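Local coordinates for protein transcriptional regulator, MarR family (Neisseria meningitidis serogroup B, PDB 3G3Z) that probably binds DNA as a dimeric winged helix-turn-helix transcription factor and regulates gene expression, at residues Q48-I51 with G52-S56; K120-T123 with R124-D128; E137-I140 with S141-K144. All coordinates share one frame; numbering follows the deposited sequence.

Contact 1. Residues Q48-I51 with G52-S56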
ATOM      1  N   GLN A  48     -14.722  -7.397 -14.656  1.00 24.50           N
ATOM      2  CA  GLN A  48     -13.359  -7.548 -14.155  1.00 24.20           C
ATOM      3  C   GLN A  48     -12.612  -6.222 -14.191  1.00 23.01           C
ATOM      4  O   GLN A  48     -11.822  -5.911 -13.284  1.00 21.56           O
ATOM      5  CB  GLN A  48     -12.610  -8.586 -14.987  1.00 25.08           C
ATOM      6  CG  GLN A  48     -13.068 -10.010 -14.746  1.00 29.58           C
ATOM      7  CD  GLN A  48     -12.457 -10.998 -15.720  1.00 29.33           C
ATOM      8  OE1 GLN A  48     -13.126 -11.921 -16.172  1.00 30.21           O
ATOM      9  NE2 GLN A  48     -11.184 -10.810 -16.048  1.00 28.89           N
ATOM     10  N   LYS A  49     -12.870  -5.441 -15.242  1.00 22.06           N
ATOM     11  CA  LYS A  49     -12.252  -4.127 -15.404  1.00 23.07           C
ATOM     12  C   LYS A  49     -12.594  -3.165 -14.265  1.00 23.69           C
ATOM     13  O   LYS A  49     -11.705  -2.476 -13.738  1.00 23.42           O
ATOM     14  CB  LYS A  49     -12.624  -3.508 -16.753  1.00 23.51           C
ATOM     15  CG  LYS A  49     -11.994  -2.137 -16.979  1.00 25.11           C
ATOM     16  CD  LYS A  49     -11.481  -2.012 -18.398  1.00 30.02           C
ATOM     17  CE  LYS A  49     -12.261  -0.997 -19.188  1.00 31.33           C
ATOM     18  NZ  LYS A  49     -11.648   0.373 -19.039  1.00 35.62           N
ATOM     19  N   HIS A  50     -13.871  -3.115 -13.885  1.00 21.92           N
ATOM     20  CA  HIS A  50     -14.304  -2.248 -12.780  1.00 21.11           C
ATOM     21  C   HIS A  50     -13.604  -2.599 -11.463  1.00 22.20           C
ATOM     22  O   HIS A  50     -13.134  -1.717 -10.731  1.00 20.78           O
ATOM     23  CB  HIS A  50     -15.822  -2.319 -12.598  1.00 22.18           C
ATOM     24  CG  HIS A  50     -16.312  -1.594 -11.384  1.00 25.24           C
ATOM     25  ND1 HIS A  50     -16.680  -0.266 -11.410  1.00 27.87           N
ATOM     26  CD2 HIS A  50     -16.468  -2.003 -10.103  1.00 21.70           C
ATOM     27  CE1 HIS A  50     -17.057   0.109 -10.200  1.00 25.44           C
ATOM     28  NE2 HIS A  50     -16.939  -0.926  -9.388  1.00 24.66           N
ATOM     29  N   ILE A  51     -13.562  -3.896 -11.170  1.00 21.74           N
ATOM     30  CA  ILE A  51     -12.888  -4.427  -9.994  1.00 21.69           C
ATOM     31  C   ILE A  51     -11.396  -4.079 -10.022  1.00 20.33           C
ATOM     32  O   ILE A  51     -10.853  -3.594  -9.027  1.00 21.88           O
ATOM     33  CB  ILE A  51     -13.090  -5.965  -9.919  1.00 23.09           C
ATOM     34  CG1 ILE A  51     -14.575  -6.290  -9.725  1.00 17.70           C
ATOM     35  CG2 ILE A  51     -12.233  -6.591  -8.818  1.00 19.37           C
ATOM     36  CD1 ILE A  51     -14.938  -7.713 -10.097  1.00 21.65           C
ATOM     37  N   GLY A  52     -10.754  -4.314 -11.168  1.00 21.69           N
ATOM     38  CA  GLY A  52      -9.327  -4.038 -11.360  1.00 21.41           C
ATOM     39  C   GLY A  52      -8.987  -2.581 -11.120  1.00 21.62           C
ATOM     40  O   GLY A  52      -8.019  -2.270 -10.421  1.00 20.99           O
ATOM     41  N   GLU A  53      -9.800  -1.689 -11.687  1.00 21.20           N
ATOM     42  CA  GLU A  53      -9.632  -0.244 -11.509  1.00 21.85           C
ATOM     43  C   GLU A  53      -9.904   0.228 -10.069  1.00 20.74           C
ATOM     44  O   GLU A  53      -9.095   0.957  -9.489  1.00 19.79           O
ATOM     45  CB  GLU A  53     -10.424   0.545 -12.567  1.00 21.22           C
ATOM     46  CG  GLU A  53      -9.526   0.965 -13.745  1.00 29.26           C
ATOM     47  CD  GLU A  53     -10.217   1.001 -15.113  1.00 34.59           C
ATOM     48  OE1 GLU A  53     -11.385   1.444 -15.200  1.00 34.68           O
ATOM     49  OE2 GLU A  53      -9.566   0.606 -16.115  1.00 34.90           O
ATOM     50  N   LYS A  54     -11.009  -0.233  -9.489  1.00 20.04           N
ATOM     51  CA  LYS A  54     -11.351   0.082  -8.107  1.00 19.31           C
ATOM     52  C   LYS A  54     -10.234  -0.270  -7.108  1.00 20.02           C
ATOM     53  O   LYS A  54      -9.909   0.532  -6.236  1.00 19.67           O
ATOM     54  CB  LYS A  54     -12.647  -0.628  -7.711  1.00 19.92           C
ATOM     55  CG  LYS A  54     -13.168  -0.251  -6.331  1.00 18.91           C
ATOM     56  CD  LYS A  54     -14.360  -1.120  -5.957  1.00 20.61           C
ATOM     57  CE  LYS A  54     -14.742  -0.985  -4.478  1.00 20.21           C
ATOM     58  NZ  LYS A  54     -15.585   0.217  -4.209  1.00 19.97           N
ATOM     59  N   TRP A  55      -9.650  -1.461  -7.237  1.00 18.24           N
ATOM     60  CA  TRP A  55      -8.677  -1.921  -6.248  1.00 16.81           C
ATOM     61  C   TRP A  55      -7.245  -1.792  -6.720  1.00 16.83           C
ATOM     62  O   TRP A  55      -6.322  -2.220  -6.027  1.00 17.09           O
ATOM     63  CB  TRP A  55      -9.008  -3.331  -5.752  1.00 14.92           C
ATOM     64  CG  TRP A  55     -10.317  -3.337  -5.022  1.00 12.88           C
ATOM     65  CD1 TRP A  55     -11.528  -3.713  -5.516  1.00 11.84           C
ATOM     66  CD2 TRP A  55     -10.547  -2.903  -3.672  1.00 14.91           C
ATOM     67  NE1 TRP A  55     -12.505  -3.556  -4.553  1.00 14.94           N
ATOM     68  CE2 TRP A  55     -11.929  -3.049  -3.415  1.00 16.93           C
ATOM     69  CE3 TRP A  55      -9.718  -2.396  -2.659  1.00 11.13           C
ATOM     70  CZ2 TRP A  55     -12.509  -2.712  -2.173  1.00 17.45           C
ATOM     71  CZ3 TRP A  55     -10.291  -2.060  -1.426  1.00 14.20           C
ATOM     72  CH2 TRP A  55     -11.676  -2.226  -1.195  1.00 17.07           C
ATOM     73  N   SER A  56      -7.068  -1.159  -7.879  1.00 17.04           N
ATOM     74  CA  SER A  56      -5.741  -0.842  -8.422  1.00 18.97           C
ATOM     75  C   SER A  56      -4.949  -2.125  -8.712  1.00 18.26           C
ATOM     76  O   SER A  56      -3.785  -2.246  -8.338  1.00 16.80           O
ATOM     77  CB  SER A  56      -4.975   0.113  -7.482  1.00 18.27           C
ATOM     78  OG  SER A  56      -5.616   1.387  -7.420  1.00 19.60           O
TER
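The carbonyl of Gln-48 opens the bonding of this short helix: Gln-48 O takes the N-H of Gly-52 at 2.9 Å, nearly straight at 160°. The Gln-48 side chain leaves the backbone away from residues 52-56; its OE1 accepts from Trp-77 NE1 and its NE2 makes a weak bond to Ser-63 OG, reaching the wing and helix 59-71. Lys-49 repeats the backbone bond, its O lying 2.9 Å from Glu-53 N, and adds an ion pair on the outer surface. CG leaves anti to the backbone N (chi1 -180°) and the bent chain runs alongside Glu-53, both side chains pointing the same way, until Lys-49 NZ stands 3.6 Å from Glu-53 OE2. His-50 O receives Lys-54 N at 2.9 Å, while the imidazole meets one lysine methylene obliquely, His-50 NE2 4.3 Å from Lys-54 CD. His-50 NE2 is hydrogen-bonded to Glu-43 OE2; Lys-54 NZ forms salt bridges with Glu-43 OE1 and with Asp-7 of the second subunit. Ile-51 O bonds Trp-55 N at 3.0 Å and sits at the indole edge near its plane, 3.6 Å from Trp-55 CD1. Ile-51 CG2 lies 4.4 Å from Trp-55 CD1, and the isoleucine also packs on Leu-89. One indole face meets Lys-54 CG, and NE1 is tied to Thr-39 OG1. Ser-56, with positive phi (63°), ends the turn in a Schellman motif. The packed inner side and charged outer side fit the first helix of a MarR-type helix-turn-helix, whose partner is helix 59-71.

Contact 2. Residues K120-T123 with R124-D128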
ATOM      1  N   LYS A 120     -16.004  13.505  10.230  1.00 17.41           N
ATOM      2  CA  LYS A 120     -15.473  14.758   9.681  1.00 17.52           C
ATOM      3  C   LYS A 120     -13.965  14.590   9.433  1.00 16.50           C
ATOM      4  O   LYS A 120     -13.447  14.961   8.383  1.00 16.43           O
ATOM      5  CB  LYS A 120     -15.753  15.965  10.590  1.00 19.17           C
ATOM      6  CG  LYS A 120     -17.206  16.081  11.121  1.00 22.37           C
ATOM      7  CD  LYS A 120     -18.184  16.520  10.048  1.00 23.33           C
ATOM      8  CE  LYS A 120     -19.455  17.129  10.638  1.00 23.29           C
ATOM      9  NZ  LYS A 120     -20.506  16.113  10.917  1.00 20.00           N
ATOM     10  N   ARG A 121     -13.282  13.991  10.399  1.00 15.09           N
ATOM     11  CA  ARG A 121     -11.861  13.684  10.283  1.00 17.57           C
ATOM     12  C   ARG A 121     -11.570  12.670   9.168  1.00 17.77           C
ATOM     13  O   ARG A 121     -10.523  12.732   8.526  1.00 15.35           O
ATOM     14  CB  ARG A 121     -11.384  13.147  11.615  1.00 16.45           C
ATOM     15  CG  ARG A 121      -9.905  13.023  11.809  1.00 19.70           C
ATOM     16  CD  ARG A 121      -9.769  12.284  13.112  1.00 24.13           C
ATOM     17  NE  ARG A 121      -8.436  12.280  13.677  1.00 27.47           N
ATOM     18  CZ  ARG A 121      -8.123  11.625  14.788  1.00 26.67           C
ATOM     19  NH1 ARG A 121      -9.051  10.922  15.441  1.00 20.97           N
ATOM     20  NH2 ARG A 121      -6.883  11.669  15.240  1.00 27.08           N
ATOM     21  N   THR A 122     -12.500  11.741   8.951  1.00 19.38           N
ATOM     22  CA  THR A 122     -12.398  10.762   7.862  1.00 20.87           C
ATOM     23  C   THR A 122     -12.498  11.452   6.494  1.00 20.82           C
ATOM     24  O   THR A 122     -11.724  11.156   5.580  1.00 21.61           O
ATOM     25  CB  THR A 122     -13.486   9.670   7.983  1.00 20.78           C
ATOM     26  OG1 THR A 122     -13.317   8.958   9.217  1.00 22.45           O
ATOM     27  CG2 THR A 122     -13.397   8.685   6.825  1.00 19.45           C
ATOM     28  N   THR A 123     -13.445  12.377   6.371  1.00 20.82           N
ATOM     29  CA  THR A 123     -13.582  13.224   5.182  1.00 20.03           C
ATOM     30  C   THR A 123     -12.306  14.024   4.943  1.00 19.72           C
ATOM     31  O   THR A 123     -11.873  14.197   3.803  1.00 21.93           O
ATOM     32  CB  THR A 123     -14.720  14.223   5.370  1.00 19.22           C
ATOM     33  OG1 THR A 123     -15.934  13.516   5.652  1.00 18.77           O
ATOM     34  CG2 THR A 123     -14.900  15.103   4.136  1.00 21.18           C
ATOM     35  N   ARG A 124     -11.717  14.526   6.023  1.00 18.84           N
ATOM     36  CA  ARG A 124     -10.507  15.333   5.904  1.00 18.46           C
ATOM     37  C   ARG A 124      -9.350  14.478   5.393  1.00 16.70           C
ATOM     38  O   ARG A 124      -8.580  14.902   4.509  1.00 14.88           O
ATOM     39  CB  ARG A 124     -10.158  16.000   7.229  1.00 16.04           C
ATOM     40  CG  ARG A 124      -8.902  16.816   7.171  1.00 10.67           C
ATOM     41  CD  ARG A 124      -8.715  17.582   8.434  1.00 15.73           C
ATOM     42  NE  ARG A 124      -8.257  16.735   9.529  1.00  9.94           N
ATOM     43  CZ  ARG A 124      -8.266  17.110  10.804  1.00 12.18           C
ATOM     44  NH1 ARG A 124      -8.727  18.301  11.152  1.00  7.89           N
ATOM     45  NH2 ARG A 124      -7.822  16.288  11.739  1.00 12.67           N
ATOM     46  N   LEU A 125      -9.238  13.270   5.937  1.00 14.33           N
ATOM     47  CA  LEU A 125      -8.199  12.351   5.493  1.00 14.86           C
ATOM     48  C   LEU A 125      -8.376  12.001   4.019  1.00 15.53           C
ATOM     49  O   LEU A 125      -7.411  12.002   3.262  1.00 16.75           O
ATOM     50  CB  LEU A 125      -8.167  11.089   6.359  1.00 16.56           C
ATOM     51  CG  LEU A 125      -7.081  10.066   5.985  1.00 18.37           C
ATOM     52  CD1 LEU A 125      -5.707  10.485   6.515  1.00 22.86           C
ATOM     53  CD2 LEU A 125      -7.455   8.705   6.501  1.00 14.26           C
ATOM     54  N   PHE A 126      -9.615  11.743   3.608  1.00 17.12           N
ATOM     55  CA  PHE A 126      -9.900  11.337   2.226  1.00 17.97           C
ATOM     56  C   PHE A 126      -9.564  12.440   1.227  1.00 18.61           C
ATOM     57  O   PHE A 126      -8.984  12.172   0.173  1.00 18.96           O
ATOM     58  CB  PHE A 126     -11.367  10.922   2.055  1.00 17.36           C
ATOM     59  CG  PHE A 126     -11.730   9.612   2.720  1.00 18.08           C
ATOM     60  CD1 PHE A 126     -10.752   8.772   3.242  1.00 16.81           C
ATOM     61  CD2 PHE A 126     -13.061   9.213   2.796  1.00 15.87           C
ATOM     62  CE1 PHE A 126     -11.091   7.563   3.844  1.00 18.22           C
ATOM     63  CE2 PHE A 126     -13.411   8.005   3.393  1.00 17.47           C
ATOM     64  CZ  PHE A 126     -12.426   7.178   3.920  1.00 19.61           C
ATOM     65  N   ALA A 127      -9.936  13.674   1.571  1.00 18.48           N
ATOM     66  CA  ALA A 127      -9.697  14.844   0.725  1.00 17.91           C
ATOM     67  C   ALA A 127      -8.211  15.134   0.590  1.00 18.29           C
ATOM     68  O   ALA A 127      -7.737  15.480  -0.494  1.00 19.51           O
ATOM     69  CB  ALA A 127     -10.441  16.066   1.275  1.00 18.60           C
ATOM     70  N   ASP A 128      -7.477  14.988   1.691  1.00 16.78           N
ATOM     71  CA  ASP A 128      -6.034  15.194   1.670  1.00 18.43           C
ATOM     72  C   ASP A 128      -5.323  14.121   0.841  1.00 18.22           C
ATOM     73  O   ASP A 128      -4.388  14.424   0.100  1.00 20.67           O
ATOM     74  CB  ASP A 128      -5.475  15.249   3.085  1.00 16.35           C
ATOM     75  CG  ASP A 128      -5.788  16.558   3.790  1.00 22.02           C
ATOM     76  OD1 ASP A 128      -6.234  17.523   3.130  1.00 24.33           O
ATOM     77  OD2 ASP A 128      -5.585  16.625   5.019  1.00 21.31           O
TER
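Thr-122 O accepts the N-H of Phe-126 at 2.9 Å and also lies over one face of the Phe-126 ring, 3.2 Å above its plane and displaced toward the rim. This is regular alpha-helical i to i+4 bonding near the start of helix 119-142, in the helical dimerisation region of the MarR fold. Arg-121 O and Leu-125 N continue it at 2.9 Å, and Thr-123 O and Ala-127 N at 3.0 Å. On the helix flank the guanidinium groups of Arg-121 and Arg-124 are turned almost at right angles (87°); Arg-124 NH2 lies 3.9 Å from Arg-121 CG and 4.5 Å from Arg-121 NE. Both arginines pair with Asp-128 of the second subunit, so their positive charges are probably compensated in part; Arg-121 also makes a cation-pi contact with Phe-117. In return, Asp-128 of this chain binds Arg-121 of the second subunit, which makes the pairing reciprocal across the dimer. The Thr-122 hydroxyl bonds to Gly-118 O, consistent with a fixed rotation about chi1 (-61°). That leaves CG2 facing the phenyl group as a CH-pi donor: Thr-122 CG2 lies 3.8 Å from the centroid of the Phe-126 ring, 27° off its normal.

Contact 3. Residues E137-I140 with S141-K144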
ATOM      1  N   GLU A 137       0.281  12.261  -9.258  1.00 18.85           N
ATOM      2  CA  GLU A 137       0.038  11.739 -10.614  1.00 21.26           C
ATOM      3  C   GLU A 137       0.453  12.758 -11.666  1.00 21.55           C
ATOM      4  O   GLU A 137       1.141  12.428 -12.626  1.00 21.52           O
ATOM      5  CB  GLU A 137      -1.436  11.368 -10.835  1.00 22.67           C
ATOM      6  CG  GLU A 137      -1.890  10.058 -10.196  1.00 27.07           C
ATOM      7  CD  GLU A 137      -1.453   8.807 -10.966  1.00 36.72           C
ATOM      8  OE1 GLU A 137      -2.037   7.728 -10.714  1.00 37.85           O
ATOM      9  OE2 GLU A 137      -0.537   8.884 -11.820  1.00 40.29           O
ATOM     10  N   LYS A 138       0.030  13.999 -11.458  1.00 21.66           N
ATOM     11  CA  LYS A 138       0.268  15.093 -12.393  1.00 22.98           C
ATOM     12  C   LYS A 138       1.761  15.413 -12.537  1.00 22.98           C
ATOM     13  O   LYS A 138       2.242  15.668 -13.647  1.00 22.21           O
ATOM     14  CB  LYS A 138      -0.531  16.323 -11.940  1.00 23.77           C
ATOM     15  CG  LYS A 138      -0.262  17.628 -12.670  1.00 26.88           C
ATOM     16  CD  LYS A 138      -0.923  18.771 -11.897  1.00 29.97           C
ATOM     17  CE  LYS A 138      -0.583  20.129 -12.471  1.00 33.23           C
ATOM     18  NZ  LYS A 138      -1.461  20.444 -13.629  1.00 38.17           N
ATOM     19  N   THR A 139       2.482  15.378 -11.416  1.00 21.01           N
ATOM     20  CA  THR A 139       3.918  15.687 -11.384  1.00 22.62           C
ATOM     21  C   THR A 139       4.739  14.595 -12.071  1.00 22.75           C
ATOM     22  O   THR A 139       5.676  14.890 -12.821  1.00 22.87           O
ATOM     23  CB  THR A 139       4.408  15.889  -9.932  1.00 22.56           C
ATOM     24  OG1 THR A 139       3.630  16.920  -9.315  1.00 25.94           O
ATOM     25  CG2 THR A 139       5.882  16.295  -9.890  1.00 24.28           C
ATOM     26  N   ILE A 140       4.375  13.339 -11.804  1.00 22.53           N
ATOM     27  CA  ILE A 140       4.979  12.174 -12.452  1.00 21.22           C
ATOM     28  C   ILE A 140       4.734  12.223 -13.967  1.00 22.71           C
ATOM     29  O   ILE A 140       5.632  11.905 -14.759  1.00 22.99           O
ATOM     30  CB  ILE A 140       4.423  10.854 -11.866  1.00 20.67           C
ATOM     31  CG1 ILE A 140       4.848  10.677 -10.399  1.00 22.39           C
ATOM     32  CG2 ILE A 140       4.864   9.643 -12.700  1.00 21.18           C
ATOM     33  CD1 ILE A 140       4.025   9.631  -9.641  1.00 18.36           C
ATOM     34  N   SER A 141       3.520  12.615 -14.362  1.00 22.49           N
ATOM     35  CA  SER A 141       3.188  12.809 -15.778  1.00 24.15           C
ATOM     36  C   SER A 141       4.082  13.867 -16.410  1.00 24.86           C
ATOM     37  O   SER A 141       4.661  13.641 -17.471  1.00 26.95           O
ATOM     38  CB  SER A 141       1.720  13.201 -15.949  1.00 23.96           C
ATOM     39  OG  SER A 141       0.875  12.080 -15.776  1.00 24.75           O
ATOM     40  N   GLU A 142       4.209  15.013 -15.748  1.00 24.17           N
ATOM     41  CA  GLU A 142       5.090  16.076 -16.227  1.00 24.84           C
ATOM     42  C   GLU A 142       6.539  15.624 -16.351  1.00 23.10           C
ATOM     43  O   GLU A 142       7.195  15.910 -17.348  1.00 24.57           O
ATOM     44  CB  GLU A 142       5.000  17.307 -15.328  1.00 24.78           C
ATOM     45  CG  GLU A 142       3.707  18.083 -15.516  1.00 25.85           C
ATOM     46  CD  GLU A 142       3.356  18.940 -14.318  1.00 28.77           C
ATOM     47  OE1 GLU A 142       4.097  18.890 -13.308  1.00 29.80           O
ATOM     48  OE2 GLU A 142       2.335  19.659 -14.388  1.00 27.10           O
ATOM     49  N   ASN A 143       7.026  14.904 -15.346  1.00 23.42           N
ATOM     50  CA  ASN A 143       8.426  14.474 -15.310  1.00 24.57           C
ATOM     51  C   ASN A 143       8.815  13.495 -16.423  1.00 24.85           C
ATOM     52  O   ASN A 143       9.990  13.189 -16.604  1.00 22.61           O
ATOM     53  CB  ASN A 143       8.778  13.911 -13.929  1.00 24.21           C
ATOM     54  CG  ASN A 143       8.663  14.952 -12.840  1.00 25.99           C
ATOM     55  OD1 ASN A 143       8.336  16.108 -13.106  1.00 30.42           O
ATOM     56  ND2 ASN A 143       8.918  14.549 -11.603  1.00 28.96           N
ATOM     57  N   LYS A 144       7.816  13.010 -17.156  1.00 26.72           N
ATOM     58  CA  LYS A 144       8.050  12.237 -18.362  1.00 29.67           C
ATOM     59  C   LYS A 144       8.192  13.194 -19.533  1.00 30.37           C
ATOM     60  O   LYS A 144       9.272  13.333 -20.097  1.00 32.44           O
ATOM     61  CB  LYS A 144       6.887  11.289 -18.632  1.00 30.70           C
ATOM     62  CG  LYS A 144       6.659  10.238 -17.572  1.00 31.67           C
ATOM     63  CD  LYS A 144       5.557   9.299 -18.010  1.00 33.44           C
ATOM     64  CE  LYS A 144       5.046   8.473 -16.842  1.00 35.54           C
ATOM     65  NZ  LYS A 144       3.836   7.703 -17.238  1.00 29.74           N
TER
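Lys-138 and Glu-142 meet one turn apart in the last turns of helix 119-142, the C-terminal helix of the MarR fold. Their contact is as much aliphatic as ionic: Glu-142 OE2 lies 3.5 Å from Lys-138 CE, whereas the salt bridge from Lys-138 NZ to the same oxygen is long, 3.9 Å. The lysine chain stays straight as far as CE and bends only at chi4 (82°), which carries the ammonium group past the carboxylate and leaves CE the nearer atom, and the glutamate reaches back along the helix to meet it. Beneath this pair Glu-142 N bonds Lys-138 O at 3.0 Å, fixing the spacing of the two side chains. The neighbouring bond, Asn-143 N to Thr-139 O at 2.9 Å, brings the Asn-143 side chain alongside Thr-139, where the threonine methyl CG2 is 3.9 Å from Asn-143 ND2. CG2 is placed there while the Thr-139 hydroxyl, beside the backbone N (chi1 -56°), bonds back to Val-135 O. On the side of the second subunit, Ile-140 and Lys-144 pack on Gln-26 of that subunit and Thr-139 on Lys-112 of it. Lys-144 N bonds to Ser-141 O at 3.2 Å. The Lys-144 side chain runs back along the chain toward Ile-140, where Lys-144 CG rests 3.4 Å from Ile-140 O.

How the contacts relate
Contact 1 belongs to the probable DNA-binding part of the fold, its centre about 8 Å from the centre of the chain, whereas contacts 2 and 3 are two separate parts of helix 119-142, their centres farther out at about 19 and 25 Å. The centres of all three stand 23 to 25 Å apart and none touches another, yet each reaches the second subunit. Chemistry follows place. Contact 1 ties its inner side into its own chain through polar bonds and an indole; contact 2 sends arginines and an aspartate across the dimer in reciprocal bridges; contact 3, mostly surface, meets the partner chiefly by packing. Contacts 1 and 3 each carry a lysine-glutamate pair one turn apart, the second looser.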